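GARP domain-containing protein (Trypanosoma brucei brucei TREU927, PDB 6XZ6) is a trypanosome receptor that binds the host complement regulator factor H and increases transmission of the parasites to tsetse flies. Local coordinates at residues L10-Q22 and T152-Q164. Numbering follows the deposited sequence.
Sequences LEQTKALCEVAKQ and TRAAHNLRGLYMQ
Arg153 reaches Glu18 through NH2, which donates to OE2 at 3.1 Å in a nearly straight bond (172°), the oxygen lying in the guanidinium plane and met almost along its C-O axis. A bend at chi3 (47°) brings the guanidinium edge round to the carboxylate, and water 5 links Arg153 NE to Glu18 OE1. Beneath this salt bridge the Ala154 methyl sits among Glu18 CD, Val19 CG2 and the Gln22 amide. Farther along, Ala15 CB meets Leu161 CD1 at 3.6 Å and Leu158 CD1 at 4.1 Å, while Leu16 CD2 touches Leu158 CD1. Small alanines on both sides suit the 9.3 Å separation of the two helix axes, which run roughly antiparallel at 150° within the elongated helical bundle of this GARP-family receptor. Where helix 148-161 ends, the Tyr162 ring lies obliquely against Gln12 CB and Leu16 CG, and water 3 joins its OH to Gln12 OE1. Water 4 connects Gln12 NE2 to Leu161 O; the same NE2 also donates to Glu18 O of the bound factor H chain, placing this end of the contact at the ligand interface. Water 1 takes a bond from Asn157 ND2 and gives one to Glu11 O. Behind the apolar row, Phe115 of helix 67-125 packs on Leu16, Val19 and Leu158, and Gln22 NE2 is held by Ala150 O.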
ATOM      1  N   LEU A  10      -7.376   5.894 -25.373  1.00 20.55           N
ATOM      2  CA  LEU A  10      -8.181   4.881 -24.648  1.00 20.91           C
ATOM      3  C   LEU A  10      -7.250   3.934 -23.884  1.00 28.11           C
ATOM      4  O   LEU A  10      -7.536   3.600 -22.735  1.00 30.40           O
ATOM      5  CB  LEU A  10      -9.129   4.119 -25.592  1.00 20.80           C
ATOM      6  CG  LEU A  10     -10.092   3.087 -24.997  1.00 24.96           C
ATOM      7  CD1 LEU A  10     -10.867   3.632 -23.728  1.00 23.40           C
ATOM      8  CD2 LEU A  10     -11.038   2.641 -26.021  1.00 26.98           C
ATOM      9  N   GLU A  11      -6.110   3.551 -24.501  1.00 24.42           N
ATOM     10  CA  GLU A  11      -5.075   2.716 -23.876  1.00 23.40           C
ATOM     11  C   GLU A  11      -4.480   3.445 -22.688  1.00 23.16           C
ATOM     12  O   GLU A  11      -4.328   2.834 -21.629  1.00 22.24           O
ATOM     13  CB  GLU A  11      -3.981   2.273 -24.886  1.00 25.26           C
ATOM     14  CG  GLU A  11      -4.306   0.973 -25.617  1.00 43.78           C
ATOM     15  CD  GLU A  11      -5.098  -0.092 -24.856  1.00 82.83           C
ATOM     16  OE1 GLU A  11      -6.280  -0.322 -25.213  1.00 81.48           O
ATOM     17  OE2 GLU A  11      -4.546  -0.682 -23.895  1.00 77.52           O
ATOM     18  N   GLN A  12      -4.222   4.768 -22.847  1.00 17.60           N
ATOM     19  CA  GLN A  12      -3.692   5.662 -21.796  1.00 16.12           C
ATOM     20  C   GLN A  12      -4.671   5.858 -20.648  1.00 20.49           C
ATOM     21  O   GLN A  12      -4.233   5.913 -19.511  1.00 21.32           O
ATOM     22  CB  GLN A  12      -3.324   7.048 -22.358  1.00 16.22           C
ATOM     23  CG  GLN A  12      -2.088   7.085 -23.249  1.00 14.44           C
ATOM     24  CD  GLN A  12      -1.994   8.366 -24.037  1.00 22.60           C
ATOM     25  OE1 GLN A  12      -2.664   9.385 -23.771  1.00 18.63           O
ATOM     26  NE2 GLN A  12      -1.154   8.330 -25.029  1.00 15.57           N
ATOM     27  N   THR A  13      -5.973   6.042 -20.943  1.00 18.16           N
ATOM     28  CA  THR A  13      -7.005   6.292 -19.921  1.00 19.30           C
ATOM     29  C   THR A  13      -7.199   5.032 -19.055  1.00 24.35           C
ATOM     30  O   THR A  13      -7.340   5.155 -17.849  1.00 23.37           O
ATOM     31  CB  THR A  13      -8.294   6.858 -20.560  1.00 28.76           C
ATOM     32  OG1 THR A  13      -7.946   8.026 -21.287  1.00 29.38           O
ATOM     33  CG2 THR A  13      -9.354   7.238 -19.526  1.00 29.51           C
ATOM     34  N   LYS A  14      -7.138   3.830 -19.683  1.00 21.06           N
ATOM     35  CA  LYS A  14      -7.226   2.526 -19.045  1.00 20.48           C
ATOM     36  C   LYS A  14      -6.057   2.337 -18.068  1.00 24.63           C
ATOM     37  O   LYS A  14      -6.279   1.866 -16.966  1.00 24.40           O
ATOM     38  CB  LYS A  14      -7.205   1.422 -20.114  1.00 23.23           C
ATOM     39  CG  LYS A  14      -8.567   1.054 -20.706  1.00 15.98           C
ATOM     40  CD  LYS A  14      -8.397   0.147 -21.886  1.00 19.37           C
ATOM     41  CE  LYS A  14      -9.670  -0.529 -22.327  1.00 46.96           C
ATOM     42  NZ  LYS A  14      -9.438  -1.450 -23.489  1.00 59.64           N
ATOM     43  N   ALA A  15      -4.820   2.728 -18.460  1.00 22.04           N
ATOM     44  CA  ALA A  15      -3.602   2.641 -17.637  1.00 20.44           C
ATOM     45  C   ALA A  15      -3.681   3.526 -16.406  1.00 23.44           C
ATOM     46  O   ALA A  15      -3.281   3.085 -15.342  1.00 23.95           O
ATOM     47  CB  ALA A  15      -2.395   3.002 -18.455  1.00 21.40           C
ATOM     48  N   LEU A  16      -4.225   4.751 -16.531  1.00 19.61           N
ATOM     49  CA  LEU A  16      -4.475   5.697 -15.425  1.00 18.24           C
ATOM     50  C   LEU A  16      -5.490   5.110 -14.442  1.00 24.80           C
ATOM     51  O   LEU A  16      -5.316   5.196 -13.239  1.00 25.15           O
ATOM     52  CB  LEU A  16      -5.017   7.048 -15.967  1.00 17.16           C
ATOM     53  CG  LEU A  16      -4.059   7.963 -16.765  1.00 18.19           C
ATOM     54  CD1 LEU A  16      -4.766   9.201 -17.191  1.00 17.64           C
ATOM     55  CD2 LEU A  16      -2.871   8.383 -15.931  1.00 16.55           C
ATOM     56  N   CYS A  17      -6.529   4.499 -14.973  1.00 25.66           N
ATOM     57  CA  CYS A  17      -7.635   3.845 -14.274  1.00 28.32           C
ATOM     58  C   CYS A  17      -7.140   2.629 -13.439  1.00 28.94           C
ATOM     59  O   CYS A  17      -7.511   2.503 -12.278  1.00 29.28           O
ATOM     60  CB  CYS A  17      -8.704   3.452 -15.301  1.00 31.82           C
ATOM     61  SG  CYS A  17     -10.305   2.965 -14.615  1.00 39.48           S
ATOM     62  N   GLU A  18      -6.263   1.787 -14.011  1.00 22.54           N
ATOM     63  CA  GLU A  18      -5.661   0.620 -13.366  1.00 21.32           C
ATOM     64  C   GLU A  18      -4.806   1.064 -12.193  1.00 24.15           C
ATOM     65  O   GLU A  18      -4.963   0.534 -11.109  1.00 24.22           O
ATOM     66  CB  GLU A  18      -4.841  -0.191 -14.400  1.00 22.91           C
ATOM     67  CG  GLU A  18      -4.307  -1.539 -13.937  1.00 37.33           C
ATOM     68  CD  GLU A  18      -3.464  -2.360 -14.905  1.00 73.08           C
ATOM     69  OE1 GLU A  18      -3.005  -1.826 -15.947  1.00 50.01           O
ATOM     70  OE2 GLU A  18      -3.249  -3.556 -14.598  1.00 83.84           O
ATOM     71  N   VAL A  19      -3.924   2.062 -12.395  1.00 20.33           N
ATOM     72  CA  VAL A  19      -3.059   2.624 -11.358  1.00 18.05           C
ATOM     73  C   VAL A  19      -3.864   3.291 -10.243  1.00 21.42           C
ATOM     74  O   VAL A  19      -3.558   3.060  -9.073  1.00 23.73           O
ATOM     75  CB  VAL A  19      -1.972   3.572 -11.924  1.00 21.42           C
ATOM     76  CG1 VAL A  19      -1.310   4.330 -10.813  1.00 21.35           C
ATOM     77  CG2 VAL A  19      -0.922   2.822 -12.728  1.00 21.13           C
ATOM     78  N   ALA A  20      -4.866   4.127 -10.584  1.00 16.64           N
ATOM     79  CA  ALA A  20      -5.706   4.842  -9.595  1.00 17.16           C
ATOM     80  C   ALA A  20      -6.438   3.901  -8.642  1.00 23.78           C
ATOM     81  O   ALA A  20      -6.517   4.183  -7.443  1.00 24.03           O
ATOM     82  CB  ALA A  20      -6.707   5.734 -10.301  1.00 18.24           C
ATOM     83  N   LYS A  21      -6.975   2.785  -9.189  1.00 22.34           N
ATOM     84  CA  LYS A  21      -7.705   1.726  -8.483  1.00 23.26           C
ATOM     85  C   LYS A  21      -6.813   1.013  -7.460  1.00 28.97           C
ATOM     86  O   LYS A  21      -7.280   0.686  -6.374  1.00 31.68           O
ATOM     87  CB  LYS A  21      -8.270   0.727  -9.485  1.00 25.39           C
ATOM     88  CG  LYS A  21      -9.562   1.160 -10.167  1.00 26.44           C
ATOM     89  CD  LYS A  21      -9.980   0.134 -11.236  1.00 27.08           C
ATOM     90  CE  LYS A  21     -10.512  -1.156 -10.669  1.00 42.85           C
ATOM     91  NZ  LYS A  21     -11.167  -2.009 -11.697  1.00 58.42           N
ATOM     92  N   GLN A  22      -5.531   0.805  -7.791  1.00 24.29           N
ATOM     93  CA  GLN A  22      -4.526   0.190  -6.901  1.00 22.40           C
ATOM     94  C   GLN A  22      -4.145   1.133  -5.765  1.00 25.26           C
ATOM     95  O   GLN A  22      -3.963   0.684  -4.634  1.00 27.42           O
ATOM     96  CB  GLN A  22      -3.258  -0.150  -7.682  1.00 21.52           C
ATOM     97  CG  GLN A  22      -3.459  -1.267  -8.676  1.00  9.78           C
ATOM     98  CD  GLN A  22      -2.219  -1.526  -9.477  1.00 20.51           C
ATOM     99  OE1 GLN A  22      -1.279  -0.709  -9.557  1.00 14.09           O
ATOM    100  NE2 GLN A  22      -2.191  -2.680 -10.081  1.00 15.00           N
ATOM    101  N   THR A 152       3.821  -3.256 -10.136  1.00 20.75           N
ATOM    102  CA  THR A 152       4.890  -3.001 -11.122  1.00 19.55           C
ATOM    103  C   THR A 152       4.399  -3.145 -12.559  1.00 24.88           C
ATOM    104  O   THR A 152       4.846  -2.398 -13.433  1.00 25.38           O
ATOM    105  CB  THR A 152       6.153  -3.861 -10.874  1.00 22.65           C
ATOM    106  OG1 THR A 152       5.824  -5.251 -10.942  1.00 31.16           O
ATOM    107  CG2 THR A 152       6.814  -3.581  -9.559  1.00 12.33           C
ATOM    108  N   ARG A 153       3.507  -4.119 -12.819  1.00 21.74           N
ATOM    109  CA  ARG A 153       2.945  -4.357 -14.158  1.00 22.01           C
ATOM    110  C   ARG A 153       2.201  -3.113 -14.652  1.00 27.87           C
ATOM    111  O   ARG A 153       2.470  -2.625 -15.756  1.00 30.95           O
ATOM    112  CB  ARG A 153       2.022  -5.565 -14.135  1.00 21.28           C
ATOM    113  CG  ARG A 153       1.818  -6.222 -15.488  1.00 40.29           C
ATOM    114  CD  ARG A 153       0.594  -7.114 -15.540  1.00 51.43           C
ATOM    115  NE  ARG A 153      -0.559  -6.437 -14.957  1.00 59.65           N
ATOM    116  CZ  ARG A 153      -1.239  -6.897 -13.921  1.00 68.38           C
ATOM    117  NH1 ARG A 153      -0.930  -8.074 -13.386  1.00 51.33           N
ATOM    118  NH2 ARG A 153      -2.241  -6.193 -13.413  1.00 58.30           N
ATOM    119  N   ALA A 154       1.333  -2.557 -13.803  1.00 21.86           N
ATOM    120  CA  ALA A 154       0.569  -1.366 -14.100  1.00 20.56           C
ATOM    121  C   ALA A 154       1.493  -0.126 -14.237  1.00 24.26           C
ATOM    122  O   ALA A 154       1.196   0.772 -15.042  1.00 24.31           O
ATOM    123  CB  ALA A 154      -0.477  -1.154 -13.020  1.00 20.72           C
ATOM    124  N   ALA A 155       2.625  -0.094 -13.483  1.00 19.36           N
ATOM    125  CA  ALA A 155       3.618   1.001 -13.539  1.00 17.82           C
ATOM    126  C   ALA A 155       4.421   0.945 -14.847  1.00 21.97           C
ATOM    127  O   ALA A 155       4.647   1.969 -15.471  1.00 23.30           O
ATOM    128  CB  ALA A 155       4.543   0.954 -12.335  1.00 17.81           C
ATOM    129  N   HIS A 156       4.794  -0.249 -15.288  1.00 18.12           N
ATOM    130  CA  HIS A 156       5.493  -0.469 -16.554  1.00 18.13           C
ATOM    131  C   HIS A 156       4.555  -0.192 -17.718  1.00 24.97           C
ATOM    132  O   HIS A 156       5.000   0.307 -18.736  1.00 26.90           O
ATOM    133  CB  HIS A 156       6.013  -1.917 -16.654  1.00 19.01           C
ATOM    134  CG  HIS A 156       7.307  -2.138 -15.944  1.00 22.19           C
ATOM    135  ND1 HIS A 156       7.401  -3.009 -14.885  1.00 23.79           N
ATOM    136  CD2 HIS A 156       8.532  -1.612 -16.187  1.00 23.29           C
ATOM    137  CE1 HIS A 156       8.664  -2.960 -14.488  1.00 22.66           C
ATOM    138  NE2 HIS A 156       9.384  -2.146 -15.255  1.00 23.11           N
ATOM    139  N   ASN A 157       3.257  -0.541 -17.587  1.00 20.98           N
ATOM    140  CA  ASN A 157       2.268  -0.290 -18.616  1.00 20.23           C
ATOM    141  C   ASN A 157       2.089   1.196 -18.800  1.00 23.26           C
ATOM    142  O   ASN A 157       2.121   1.651 -19.934  1.00 27.17           O
ATOM    143  CB  ASN A 157       0.946  -1.000 -18.324  1.00 20.80           C
ATOM    144  CG  ASN A 157      -0.023  -0.865 -19.457  1.00 56.66           C
ATOM    145  OD1 ASN A 157       0.233  -1.309 -20.597  1.00 47.26           O
ATOM    146  ND2 ASN A 157      -1.154  -0.225 -19.186  1.00 54.71           N
ATOM    147  N   LEU A 158       2.011   1.966 -17.709  1.00 17.18           N
ATOM    148  CA  LEU A 158       1.880   3.421 -17.760  1.00 17.67           C
ATOM    149  C   LEU A 158       3.120   4.092 -18.390  1.00 21.85           C
ATOM    150  O   LEU A 158       2.991   4.967 -19.232  1.00 22.72           O
ATOM    151  CB  LEU A 158       1.618   3.979 -16.357  1.00 17.76           C
ATOM    152  CG  LEU A 158       1.406   5.483 -16.264  1.00 22.50           C
ATOM    153  CD1 LEU A 158      -0.040   5.846 -16.614  1.00 21.98           C
ATOM    154  CD2 LEU A 158       1.846   6.005 -14.898  1.00 23.41           C
ATOM    155  N   ARG A 159       4.291   3.642 -18.005  1.00 17.95           N
ATOM    156  CA  ARG A 159       5.579   4.115 -18.444  1.00 17.71           C
ATOM    157  C   ARG A 159       5.804   3.869 -19.982  1.00 22.96           C
ATOM    158  O   ARG A 159       6.545   4.645 -20.640  1.00 23.27           O
ATOM    159  CB  ARG A 159       6.654   3.482 -17.519  1.00 15.13           C
ATOM    160  CG  ARG A 159       8.100   3.860 -17.795  1.00 18.40           C
ATOM    161  CD  ARG A 159       8.742   2.925 -18.806  1.00 12.12           C
ATOM    162  NE  ARG A 159      10.178   3.134 -18.830  1.00 16.99           N
ATOM    163  CZ  ARG A 159      10.972   2.838 -19.848  1.00 30.91           C
ATOM    164  NH1 ARG A 159      10.472   2.314 -20.957  1.00 21.65           N
ATOM    165  NH2 ARG A 159      12.268   3.103 -19.781  1.00 26.28           N
ATOM    166  N   GLY A 160       5.160   2.823 -20.518  1.00 18.27           N
ATOM    167  CA  GLY A 160       5.248   2.444 -21.932  1.00 18.81           C
ATOM    168  C   GLY A 160       4.313   3.244 -22.812  1.00 22.29           C
ATOM    169  O   GLY A 160       4.574   3.427 -23.997  1.00 22.85           O
ATOM    170  N   LEU A 161       3.237   3.763 -22.215  1.00 19.13           N
ATOM    171  CA  LEU A 161       2.209   4.587 -22.858  1.00 17.68           C
ATOM    172  C   LEU A 161       2.457   6.086 -22.761  1.00 20.57           C
ATOM    173  O   LEU A 161       2.013   6.816 -23.644  1.00 21.81           O
ATOM    174  CB  LEU A 161       0.827   4.240 -22.249  1.00 15.94           C
ATOM    175  CG  LEU A 161       0.333   2.816 -22.513  1.00 18.22           C
ATOM    176  CD1 LEU A 161      -0.831   2.509 -21.651  1.00 18.40           C
ATOM    177  CD2 LEU A 161      -0.037   2.591 -23.965  1.00 12.20           C
ATOM    178  N   TYR A 162       3.126   6.542 -21.684  1.00 16.29           N
ATOM    179  CA  TYR A 162       3.429   7.952 -21.374  1.00 15.84           C
ATOM    180  C   TYR A 162       4.930   8.217 -21.401  1.00 22.58           C
ATOM    181  O   TYR A 162       5.665   7.706 -20.559  1.00 24.12           O
ATOM    182  CB  TYR A 162       2.868   8.301 -19.972  1.00 15.64           C
ATOM    183  CG  TYR A 162       1.369   8.533 -19.943  1.00 17.49           C
ATOM    184  CD1 TYR A 162       0.475   7.467 -19.819  1.00 20.26           C
ATOM    185  CD2 TYR A 162       0.845   9.817 -19.983  1.00 17.33           C
ATOM    186  CE1 TYR A 162      -0.905   7.684 -19.758  1.00 20.62           C
ATOM    187  CE2 TYR A 162      -0.526  10.038 -20.024  1.00 16.88           C
ATOM    188  CZ  TYR A 162      -1.398   8.978 -19.876  1.00 24.54           C
ATOM    189  OH  TYR A 162      -2.745   9.229 -19.832  1.00 24.57           O
ATOM    190  N   MET A 163       5.393   9.037 -22.339  1.00 20.51           N
ATOM    191  CA  MET A 163       6.817   9.429 -22.450  1.00 22.13           C
ATOM    192  C   MET A 163       7.251  10.478 -21.433  1.00 23.92           C
ATOM    193  O   MET A 163       8.448  10.680 -21.244  1.00 23.43           O
ATOM    194  CB  MET A 163       7.175   9.878 -23.871  1.00 26.59           C
ATOM    195  CG  MET A 163       7.069   8.724 -24.902  1.00 33.02           C
ATOM    196  SD  MET A 163       7.745   7.068 -24.465  1.00 38.64           S
ATOM    197  CE  MET A 163       9.485   7.420 -24.368  1.00 36.57           C
ATOM    198  N   GLN A 164       6.273  11.116 -20.758  1.00 19.41           N
ATOM    199  CA  GLN A 164       6.483  12.129 -19.737  1.00 19.23           C
ATOM    200  C   GLN A 164       7.285  11.562 -18.597  1.00 24.34           C
ATOM    201  O   GLN A 164       7.102  10.394 -18.246  1.00 22.42           O
ATOM    202  CB  GLN A 164       5.149  12.649 -19.213  1.00 19.15           C
ATOM    203  CG  GLN A 164       4.473  13.616 -20.146  1.00  8.53           C
ATOM    204  CD  GLN A 164       3.149  13.986 -19.585  1.00 20.62           C
ATOM    205  OE1 GLN A 164       3.048  14.980 -18.860  1.00 18.65           O
ATOM    206  NE2 GLN A 164       2.111  13.187 -19.896  1.00  9.90           N
TER
HETATM  207  O   HOH W   1      -3.724   0.330 -20.707  1.00 30.63           O
HETATM  208  O   HOH W   2      -1.450  -1.353 -23.063  1.00 41.66           O
HETATM  209  O   HOH W   3      -4.307  10.311 -21.681  1.00 16.99           O
HETATM  210  O   HOH W   4       0.563   6.220 -26.249  1.00 24.13           O
HETATM  211  O   HOH W   5      -1.107  -4.230 -16.971  1.00 39.91           O